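Local coordinates for protein hydroquinone dioxygenase large subunit (PDB 4ZXA) that forms the large subunit of a two-subunit, iron(II)-dependent hydroquinone 1,2-dioxygenase, a cupin-type enzyme that probably opens the ring of hydroquinone, at residues H59-D73 and W82-Y94. Numbering follows the deposited sequence. Where two conformers were deposited one is given.
Sequences HLIPADIFLRAMMRD and WVNFDHVIGTRNY
Phe85, in the turn of the antiparallel beta-hairpin 82-93, lays its ring against helix 63-75, packing the helix against two inner strands of an eight-stranded antiparallel sheet, in which 82-84 pairs with 251-257. Ala69 CB sits over one face, 3.9 Å from the centroid of the Phe85 ring in a CH-pi contact; its small methyl lets the helix come close. Phe66, its CG swung anti to the backbone N (chi1 -172°), offers a face to the edge of Phe85, an edge-to-face pair with planes at 67°. Met70 CB adds an apolar contact to Phe85 CE2 at 3.9 Å. One turn further along the helix from Ala69, Asp73 OD2 lies at the Phe85 edge and accepts a 2.6 Å bond from Thr91 OG1 through its syn lone pair, giving a buried carboxylate a hydroxyl donor.

Before the helix, on strand 55-62 of a separate five-stranded sheet, Val88 CG2 covers a face of the His59 imidazole, while Asp86 meets the ring edge. At Asp86 OD1, Val88 N closes an Asx turn and Ile89 N extends it to an Asx motif, which together probably restrain the carboxylate's rotation. This leaves Asp86 OD2 facing His59 NE2, which donates a nearly straight 2.7 Å hydrogen bond (173° at the hydrogen) to the syn lone pair of Asp86 OD2.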
ATOM      1  N   HIS E  59       8.631 -12.745   0.355  1.00 29.55           N
ATOM      2  CA  HIS E  59       7.597 -11.733   0.350  1.00 32.46           C
ATOM      3  C   HIS E  59       8.187 -10.323   0.219  1.00 29.77           C
ATOM      4  O   HIS E  59       9.168  -9.975   0.879  1.00 26.28           O
ATOM      5  CB  HIS E  59       6.734 -11.873   1.598  1.00 25.46           C
ATOM      6  CG  HIS E  59       5.654 -10.849   1.694  1.00 28.56           C
ATOM      7  ND1 HIS E  59       4.527 -10.883   0.905  1.00 29.06           N
ATOM      8  CD2 HIS E  59       5.530  -9.754   2.482  1.00 29.04           C
ATOM      9  CE1 HIS E  59       3.749  -9.863   1.205  1.00 22.48           C
ATOM     10  NE2 HIS E  59       4.331  -9.163   2.162  1.00 27.50           N
ATOM     11  N   LEU E  60       7.595  -9.521  -0.654  1.00 25.06           N
ATOM     12  CA  LEU E  60       8.083  -8.173  -0.876  1.00 24.88           C
ATOM     13  C   LEU E  60       7.201  -7.149  -0.174  1.00 26.93           C
ATOM     14  O   LEU E  60       5.975  -7.271  -0.152  1.00 28.73           O
ATOM     15  CB  LEU E  60       8.137  -7.853  -2.373  1.00 27.05           C
ATOM     16  CG  LEU E  60       9.372  -8.166  -3.225  1.00 28.88           C
ATOM     17  CD1 LEU E  60      10.447  -8.938  -2.463  1.00 25.84           C
ATOM     18  CD2 LEU E  60       8.949  -8.899  -4.489  1.00 19.31           C
ATOM     19  N   ILE E  61       7.844  -6.141   0.402  1.00 21.98           N
ATOM     20  CA  ILE E  61       7.156  -4.983   0.928  1.00 22.36           C
ATOM     21  C   ILE E  61       7.893  -3.731   0.454  1.00 22.82           C
ATOM     22  O   ILE E  61       9.108  -3.632   0.615  1.00 22.78           O
ATOM     23  CB  ILE E  61       7.109  -5.016   2.465  1.00 21.65           C
ATOM     24  CG1 ILE E  61       6.471  -6.320   2.945  1.00 24.44           C
ATOM     25  CG2 ILE E  61       6.370  -3.816   3.004  1.00 16.84           C
ATOM     26  CD1 ILE E  61       6.579  -6.530   4.444  1.00 22.93           C
ATOM     27  N   PRO E  62       7.164  -2.780  -0.147  1.00 23.59           N
ATOM     28  CA  PRO E  62       7.744  -1.496  -0.581  1.00 24.43           C
ATOM     29  C   PRO E  62       8.571  -0.879   0.552  1.00 27.36           C
ATOM     30  O   PRO E  62       8.105  -0.852   1.691  1.00 22.14           O
ATOM     31  CB  PRO E  62       6.516  -0.625  -0.849  1.00 20.69           C
ATOM     32  CG  PRO E  62       5.426  -1.621  -1.183  1.00 22.74           C
ATOM     33  CD  PRO E  62       5.702  -2.826  -0.319  1.00 22.97           C
ATOM     34  N   ALA E  63       9.765  -0.384   0.229  1.00 26.32           N
ATOM     35  CA  ALA E  63      10.764  -0.012   1.224  1.00 20.27           C
ATOM     36  C   ALA E  63      10.305   1.082   2.169  1.00 23.01           C
ATOM     37  O   ALA E  63      10.663   1.075   3.351  1.00 23.83           O
ATOM     38  CB  ALA E  63      12.071   0.396   0.539  1.00 20.40           C
ATOM     39  N   ASP E  64       9.536   2.039   1.660  1.00 19.62           N
ATOM     40  CA  ASP E  64       9.037   3.079   2.550  1.00 25.02           C
ATOM     41  C   ASP E  64       8.032   2.503   3.555  1.00 23.47           C
ATOM     42  O   ASP E  64       8.146   2.752   4.746  1.00 28.68           O
ATOM     43  CB  ASP E  64       8.477   4.293   1.798  1.00 22.75           C
ATOM     44  CG  ASP E  64       7.360   3.934   0.832  1.00 31.66           C
ATOM     45  OD1 ASP E  64       7.170   2.732   0.538  1.00 23.57           O
ATOM     46  OD2 ASP E  64       6.676   4.877   0.353  1.00 38.80           O
ATOM     47  N   ILE E  65       7.078   1.709   3.081  1.00 21.30           N
ATOM     48  CA  ILE E  65       6.119   1.049   3.966  1.00 22.52           C
ATOM     49  C   ILE E  65       6.844   0.225   5.032  1.00 25.37           C
ATOM     50  O   ILE E  65       6.550   0.343   6.235  1.00 20.12           O
ATOM     51  CB  ILE E  65       5.100   0.204   3.156  1.00 23.41           C
ATOM     52  CG1 ILE E  65       4.261   1.138   2.277  1.00 22.64           C
ATOM     53  CG2 ILE E  65       4.210  -0.618   4.054  1.00 13.43           C
ATOM     54  CD1 ILE E  65       3.238   0.428   1.438  1.00 20.02           C
ATOM     55  N   PHE E  66       7.820  -0.567   4.587  1.00 21.72           N
ATOM     56  CA  PHE E  66       8.603  -1.406   5.487  1.00 19.04           C
ATOM     57  C   PHE E  66       9.326  -0.608   6.556  1.00 23.73           C
ATOM     58  O   PHE E  66       9.264  -0.956   7.735  1.00 21.05           O
ATOM     59  CB  PHE E  66       9.634  -2.231   4.724  1.00 23.53           C
ATOM     60  CG  PHE E  66      10.341  -3.238   5.575  1.00 17.70           C
ATOM     61  CD1 PHE E  66      11.536  -2.923   6.200  1.00 19.69           C
ATOM     62  CD2 PHE E  66       9.806  -4.505   5.753  1.00 17.53           C
ATOM     63  CE1 PHE E  66      12.200  -3.862   6.998  1.00 21.19           C
ATOM     64  CE2 PHE E  66      10.463  -5.457   6.547  1.00 19.71           C
ATOM     65  CZ  PHE E  66      11.660  -5.134   7.164  1.00 20.00           C
ATOM     66  N   LEU E  67      10.024   0.447   6.144  1.00 22.69           N
ATOM     67  CA  LEU E  67      10.785   1.263   7.089  1.00 22.78           C
ATOM     68  C   LEU E  67       9.907   1.990   8.103  1.00 22.39           C
ATOM     69  O   LEU E  67      10.249   2.027   9.285  1.00 21.63           O
ATOM     70  CB  LEU E  67      11.698   2.259   6.371  1.00 23.37           C
ATOM     71  CG  LEU E  67      12.822   1.562   5.607  1.00 28.62           C
ATOM     72  CD1 LEU E  67      13.465   2.527   4.640  1.00 22.26           C
ATOM     73  CD2 LEU E  67      13.844   0.967   6.588  1.00 23.81           C
ATOM     74  N   ARG E  68       8.786   2.562   7.667  1.00 20.13           N
ATOM     75  CA  ARG E  68       7.905   3.237   8.618  1.00 21.42           C
ATOM     76  C   ARG E  68       7.436   2.231   9.671  1.00 23.39           C
ATOM     77  O   ARG E  68       7.389   2.539  10.876  1.00 25.70           O
ATOM     78  CB  ARG E  68       6.695   3.865   7.922  1.00 25.08           C
ATOM     79  CG  ARG E  68       7.033   4.905   6.870  1.00 23.65           C
ATOM     80  CD  ARG E  68       5.789   5.677   6.426  1.00 23.41           C
ATOM     81  NE  ARG E  68       6.034   6.409   5.186  1.00 28.94           N
ATOM     82  CZ  ARG E  68       5.627   6.010   3.985  1.00 29.31           C
ATOM     83  NH1 ARG E  68       4.924   4.886   3.847  1.00 26.07           N
ATOM     84  NH2 ARG E  68       5.918   6.746   2.922  1.00 28.12           N
ATOM     85  N   ALA E  69       7.116   1.020   9.220  1.00 20.92           N
ATOM     86  CA  ALA E  69       6.605  -0.011  10.125  1.00 22.07           C
ATOM     87  C   ALA E  69       7.650  -0.425  11.140  1.00 21.84           C
ATOM     88  O   ALA E  69       7.369  -0.474  12.329  1.00 22.91           O
ATOM     89  CB  ALA E  69       6.120  -1.224   9.353  1.00 20.03           C
ATOM     90  N   MET E  70       8.864  -0.705  10.674  1.00 22.63           N
ATOM     91  CA  MET E  70       9.915  -1.201  11.560  1.00 24.20           C
ATOM     92  C   MET E  70      10.333  -0.096  12.497  1.00 23.79           C
ATOM     93  O   MET E  70      10.677  -0.343  13.660  1.00 21.80           O
ATOM     94  CB  MET E  70      11.139  -1.712  10.783  1.00 22.42           C
ATOM     95  CG  MET E  70      12.295  -2.125  11.698  1.00 23.39           C
ATOM     96  SD  MET E  70      13.574  -3.086  10.865  1.00 30.95           S
ATOM     97  CE  MET E  70      12.661  -4.615  10.559  1.00 21.39           C
ATOM     98  N   MET E  71      10.288   1.130  11.983  1.00 22.96           N
ATOM     99  CA  MET E  71      10.586   2.298  12.806  1.00 23.04           C
ATOM    100  C   MET E  71       9.644   2.362  13.988  1.00 25.25           C
ATOM    101  O   MET E  71      10.075   2.677  15.088  1.00 27.40           O
ATOM    102  CB  MET E  71      10.471   3.588  12.012  1.00 25.39           C
ATOM    103  CG  MET E  71      10.775   4.813  12.838  1.00 26.92           C
ATOM    104  SD  MET E  71      12.530   5.065  13.095  1.00 28.62           S
ATOM    105  CE  MET E  71      12.700   4.781  14.862  1.00 24.61           C
ATOM    106  N   ARG E  72       8.360   2.066  13.773  1.00 20.48           N
ATOM    107  CA  ARG E  72       7.421   2.087  14.888  1.00 20.65           C
ATOM    108  C   ARG E  72       7.743   0.943  15.838  1.00 24.62           C
ATOM    109  O   ARG E  72       7.807   1.147  17.050  1.00 21.82           O
ATOM    110  CB  ARG E  72       5.943   2.044  14.434  1.00 19.31           C
ATOM    111  CG  ARG E  72       5.471   3.270  13.603  1.00 17.00           C
ATOM    112  CD  ARG E  72       5.968   4.561  14.218  1.00 19.36           C
ATOM    113  NE  ARG E  72       5.550   5.776  13.525  1.00 19.36           N
ATOM    114  CZ  ARG E  72       6.030   6.176  12.347  1.00 22.43           C
ATOM    115  NH1 ARG E  72       6.912   5.430  11.686  1.00 22.19           N
ATOM    116  NH2 ARG E  72       5.611   7.315  11.816  1.00 23.47           N
ATOM    117  N   ASP E  73       7.972  -0.250  15.287  1.00 23.19           N
ATOM    118  CA  ASP E  73       8.217  -1.423  16.127  1.00 25.29           C
ATOM    119  C   ASP E  73       9.417  -1.204  17.043  1.00 26.45           C
ATOM    120  O   ASP E  73       9.418  -1.641  18.195  1.00 29.74           O
ATOM    121  CB  ASP E  73       8.427  -2.692  15.295  1.00 21.70           C
ATOM    122  CG  ASP E  73       7.718  -3.905  15.885  1.00 27.41           C
ATOM    123  OD1 ASP E  73       7.101  -3.802  16.977  1.00 25.75           O
ATOM    124  OD2 ASP E  73       7.776  -4.977  15.246  1.00 27.85           O
ATOM    125  N   TRP E  82      -0.066  -7.729  18.573  1.00 22.63           N
ATOM    126  CA  TRP E  82       0.488  -7.996  17.251  1.00 24.01           C
ATOM    127  C   TRP E  82       0.690  -6.714  16.450  1.00 23.93           C
ATOM    128  O   TRP E  82      -0.269  -5.993  16.161  1.00 25.33           O
ATOM    129  CB  TRP E  82      -0.424  -8.924  16.452  1.00 20.73           C
ATOM    130  CG  TRP E  82      -0.616 -10.297  17.014  1.00 27.18           C
ATOM    131  CD1 TRP E  82      -0.143 -11.472  16.496  1.00 28.44           C
ATOM    132  CD2 TRP E  82      -1.369 -10.655  18.184  1.00 28.41           C
ATOM    133  NE1 TRP E  82      -0.541 -12.533  17.279  1.00 29.05           N
ATOM    134  CE2 TRP E  82      -1.297 -12.054  18.321  1.00 32.44           C
ATOM    135  CE3 TRP E  82      -2.090  -9.920  19.133  1.00 25.29           C
ATOM    136  CZ2 TRP E  82      -1.923 -12.740  19.375  1.00 29.36           C
ATOM    137  CZ3 TRP E  82      -2.706 -10.606  20.180  1.00 26.51           C
ATOM    138  CH2 TRP E  82      -2.620 -11.998  20.287  1.00 22.58           C
ATOM    139  N   VAL E  83       1.937  -6.443  16.079  1.00 20.38           N
ATOM    140  CA  VAL E  83       2.259  -5.317  15.222  1.00 18.29           C
ATOM    141  C   VAL E  83       2.496  -5.842  13.794  1.00 25.38           C
ATOM    142  O   VAL E  83       3.492  -6.512  13.522  1.00 21.19           O
ATOM    143  CB  VAL E  83       3.507  -4.614  15.739  1.00 20.60           C
ATOM    144  CG1 VAL E  83       3.884  -3.455  14.830  1.00 17.05           C
ATOM    145  CG2 VAL E  83       3.304  -4.154  17.197  1.00 19.02           C
ATOM    146  N   ASN E  84       1.563  -5.561  12.890  1.00 20.41           N
ATOM    147  CA  ASN E  84       1.644  -6.100  11.549  1.00 19.73           C
ATOM    148  C   ASN E  84       2.168  -5.078  10.555  1.00 26.28           C
ATOM    149  O   ASN E  84       1.621  -3.966  10.441  1.00 21.75           O
ATOM    150  CB  ASN E  84       0.294  -6.625  11.092  1.00 20.80           C
ATOM    151  CG  ASN E  84      -0.219  -7.748  11.969  1.00 23.90           C
ATOM    152  OD1 ASN E  84      -1.027  -7.524  12.871  1.00 26.84           O
ATOM    153  ND2 ASN E  84       0.233  -8.958  11.701  1.00 18.92           N
ATOM    154  N   PHE E  85       3.247  -5.461   9.862  1.00 22.17           N
ATOM    155  CA  PHE E  85       3.885  -4.619   8.865  1.00 20.34           C
ATOM    156  C   PHE E  85       2.961  -4.599   7.681  1.00 20.29           C
ATOM    157  O   PHE E  85       2.838  -3.608   6.984  1.00 18.19           O
ATOM    158  CB  PHE E  85       5.210  -5.229   8.433  1.00 23.27           C
ATOM    159  CG  PHE E  85       6.335  -4.977   9.382  1.00 23.78           C
ATOM    160  CD1 PHE E  85       6.124  -4.983  10.749  1.00 21.07           C
ATOM    161  CD2 PHE E  85       7.618  -4.753   8.899  1.00 23.97           C
ATOM    162  CE1 PHE E  85       7.178  -4.760  11.638  1.00 24.30           C
ATOM    163  CE2 PHE E  85       8.676  -4.522   9.762  1.00 25.21           C
ATOM    164  CZ  PHE E  85       8.459  -4.531  11.148  1.00 26.84           C
ATOM    165  N   ASP E  86       2.332  -5.741   7.455  1.00 25.33           N
ATOM    166  CA  ASP E  86       1.348  -5.912   6.403  1.00 21.67           C
ATOM    167  C   ASP E  86       0.693  -7.259   6.667  1.00 23.51           C
ATOM    168  O   ASP E  86       0.908  -7.853   7.714  1.00 23.99           O
ATOM    169  CB  ASP E  86       1.963  -5.797   4.993  1.00 18.67           C
ATOM    170  CG  ASP E  86       2.797  -7.018   4.588  1.00 27.80           C
ATOM    171  OD1 ASP E  86       2.856  -8.027   5.338  1.00 27.87           O
ATOM    172  OD2 ASP E  86       3.387  -6.975   3.487  1.00 25.68           O
ATOM    173  N   HIS E  87      -0.113  -7.749   5.735  0.63 24.66           N
ATOM    174  CA  HIS E  87      -0.909  -8.939   6.010  0.63 24.70           C
ATOM    175  C   HIS E  87      -0.107 -10.242   6.031  0.63 25.58           C
ATOM    176  O   HIS E  87      -0.673 -11.324   6.190  0.63 25.64           O
ATOM    177  CB  HIS E  87      -2.097  -9.028   5.050  0.63 24.35           C
ATOM    178  CG  HIS E  87      -3.108  -7.946   5.258  0.63 22.50           C
ATOM    179  ND1 HIS E  87      -3.026  -6.722   4.634  0.63 22.54           N
ATOM    180  CD2 HIS E  87      -4.212  -7.901   6.041  0.63 23.28           C
ATOM    181  CE1 HIS E  87      -4.042  -5.968   5.016  0.63 23.93           C
ATOM    182  NE2 HIS E  87      -4.777  -6.661   5.867  0.63 26.87           N
ATOM    183  N   VAL E  88       1.208 -10.136   5.878  1.00 24.99           N
ATOM    184  CA  VAL E  88       2.067 -11.308   5.970  1.00 21.73           C
ATOM    185  C   VAL E  88       3.041 -11.227   7.144  1.00 25.31           C
ATOM    186  O   VAL E  88       3.181 -12.182   7.894  1.00 28.59           O
ATOM    187  CB  VAL E  88       2.848 -11.520   4.659  1.00 24.24           C
ATOM    188  CG1 VAL E  88       3.800 -12.687   4.784  1.00 22.62           C
ATOM    189  CG2 VAL E  88       1.872 -11.743   3.520  1.00 24.97           C
ATOM    190  N   ILE E  89       3.690 -10.078   7.309  1.00 25.56           N
ATOM    191  CA  ILE E  89       4.809  -9.938   8.232  1.00 23.89           C
ATOM    192  C   ILE E  89       4.467  -9.168   9.499  1.00 23.04           C
ATOM    193  O   ILE E  89       3.843  -8.118   9.443  1.00 28.18           O
ATOM    194  CB  ILE E  89       5.991  -9.222   7.545  1.00 27.05           C
ATOM    195  CG1 ILE E  89       6.495 -10.046   6.357  1.00 28.41           C
ATOM    196  CG2 ILE E  89       7.101  -8.983   8.536  1.00 24.48           C
ATOM    197  CD1 ILE E  89       7.069 -11.408   6.750  1.00 24.70           C
ATOM    198  N   GLY E  90       4.900  -9.680  10.645  1.00 24.29           N
ATOM    199  CA  GLY E  90       4.556  -9.060  11.907  1.00 21.75           C
ATOM    200  C   GLY E  90       5.286  -9.611  13.118  1.00 25.75           C
ATOM    201  O   GLY E  90       6.000 -10.613  13.043  1.00 29.55           O
ATOM    202  N   THR E  91       5.114  -8.934  14.249  1.00 22.01           N
ATOM    203  CA  THR E  91       5.695  -9.374  15.501  1.00 21.96           C
ATOM    204  C   THR E  91       4.640  -9.414  16.590  1.00 24.56           C
ATOM    205  O   THR E  91       3.635  -8.708  16.533  1.00 28.30           O
ATOM    206  CB  THR E  91       6.853  -8.476  15.932  1.00 18.58           C
ATOM    207  OG1 THR E  91       6.448  -7.114  15.873  1.00 18.68           O
ATOM    208  CG2 THR E  91       8.024  -8.655  15.001  1.00 22.80           C
ATOM    209  N   ARG E  92       4.860 -10.265  17.578  1.00 26.15           N
ATOM    210  CA  ARG E  92       3.950 -10.356  18.699  1.00 25.22           C
ATOM    211  C   ARG E  92       4.860 -10.184  19.876  1.00 23.82           C
ATOM    212  O   ARG E  92       5.814 -10.931  20.023  1.00 27.27           O
ATOM    213  CB  ARG E  92       3.285 -11.732  18.738  1.00 27.51           C
ATOM    214  CG  ARG E  92       1.894 -11.750  19.361  1.00 31.90           C
ATOM    215  CD  ARG E  92       1.887 -11.345  20.844  1.00 28.23           C
ATOM    216  NE  ARG E  92       0.612 -11.704  21.472  1.00 30.30           N
ATOM    217  CZ  ARG E  92       0.260 -11.398  22.720  1.00 28.55           C
ATOM    218  NH1 ARG E  92       1.075 -10.698  23.495  1.00 25.62           N
ATOM    219  NH2 ARG E  92      -0.915 -11.789  23.188  1.00 24.88           N
ATOM    220  N   ASN E  93       4.617  -9.164  20.685  1.00 27.70           N
ATOM    221  CA  ASN E  93       5.465  -8.958  21.842  1.00 29.89           C
ATOM    222  C   ASN E  93       4.995  -9.885  22.950  1.00 33.44           C
ATOM    223  O   ASN E  93       3.809  -9.873  23.311  1.00 32.79           O
ATOM    224  CB  ASN E  93       5.442  -7.501  22.309  1.00 26.23           C
ATOM    225  CG  ASN E  93       6.633  -7.155  23.199  1.00 28.91           C
ATOM    226  OD1 ASN E  93       7.383  -8.038  23.610  1.00 28.88           O
ATOM    227  ND2 ASN E  93       6.811  -5.863  23.494  1.00 24.71           N
ATOM    228  N   TYR E  94       5.940 -10.656  23.470  1.00 25.59           N
ATOM    229  CA  TYR E  94       5.715 -11.539  24.596  1.00 36.06           C
ATOM    230  C   TYR E  94       6.441 -11.033  25.841  1.00 32.81           C
ATOM    231  O   TYR E  94       6.643 -11.772  26.796  1.00 37.24           O
ATOM    232  CB  TYR E  94       6.030 -12.991  24.242  1.00 28.09           C
ATOM    233  CG  TYR E  94       4.931 -13.600  23.411  1.00 27.56           C
ATOM    234  CD1 TYR E  94       3.647 -13.710  23.911  1.00 25.37           C
ATOM    235  CD2 TYR E  94       5.164 -14.026  22.113  1.00 26.85           C
ATOM    236  CE1 TYR E  94       2.632 -14.245  23.157  1.00 25.77           C
ATOM    237  CE2 TYR E  94       4.152 -14.563  21.351  1.00 25.24           C
ATOM    238  CZ  TYR E  94       2.888 -14.670  21.880  1.00 29.32           C
ATOM    239  OH  TYR E  94       1.871 -15.203  21.133  1.00 35.77           O
TER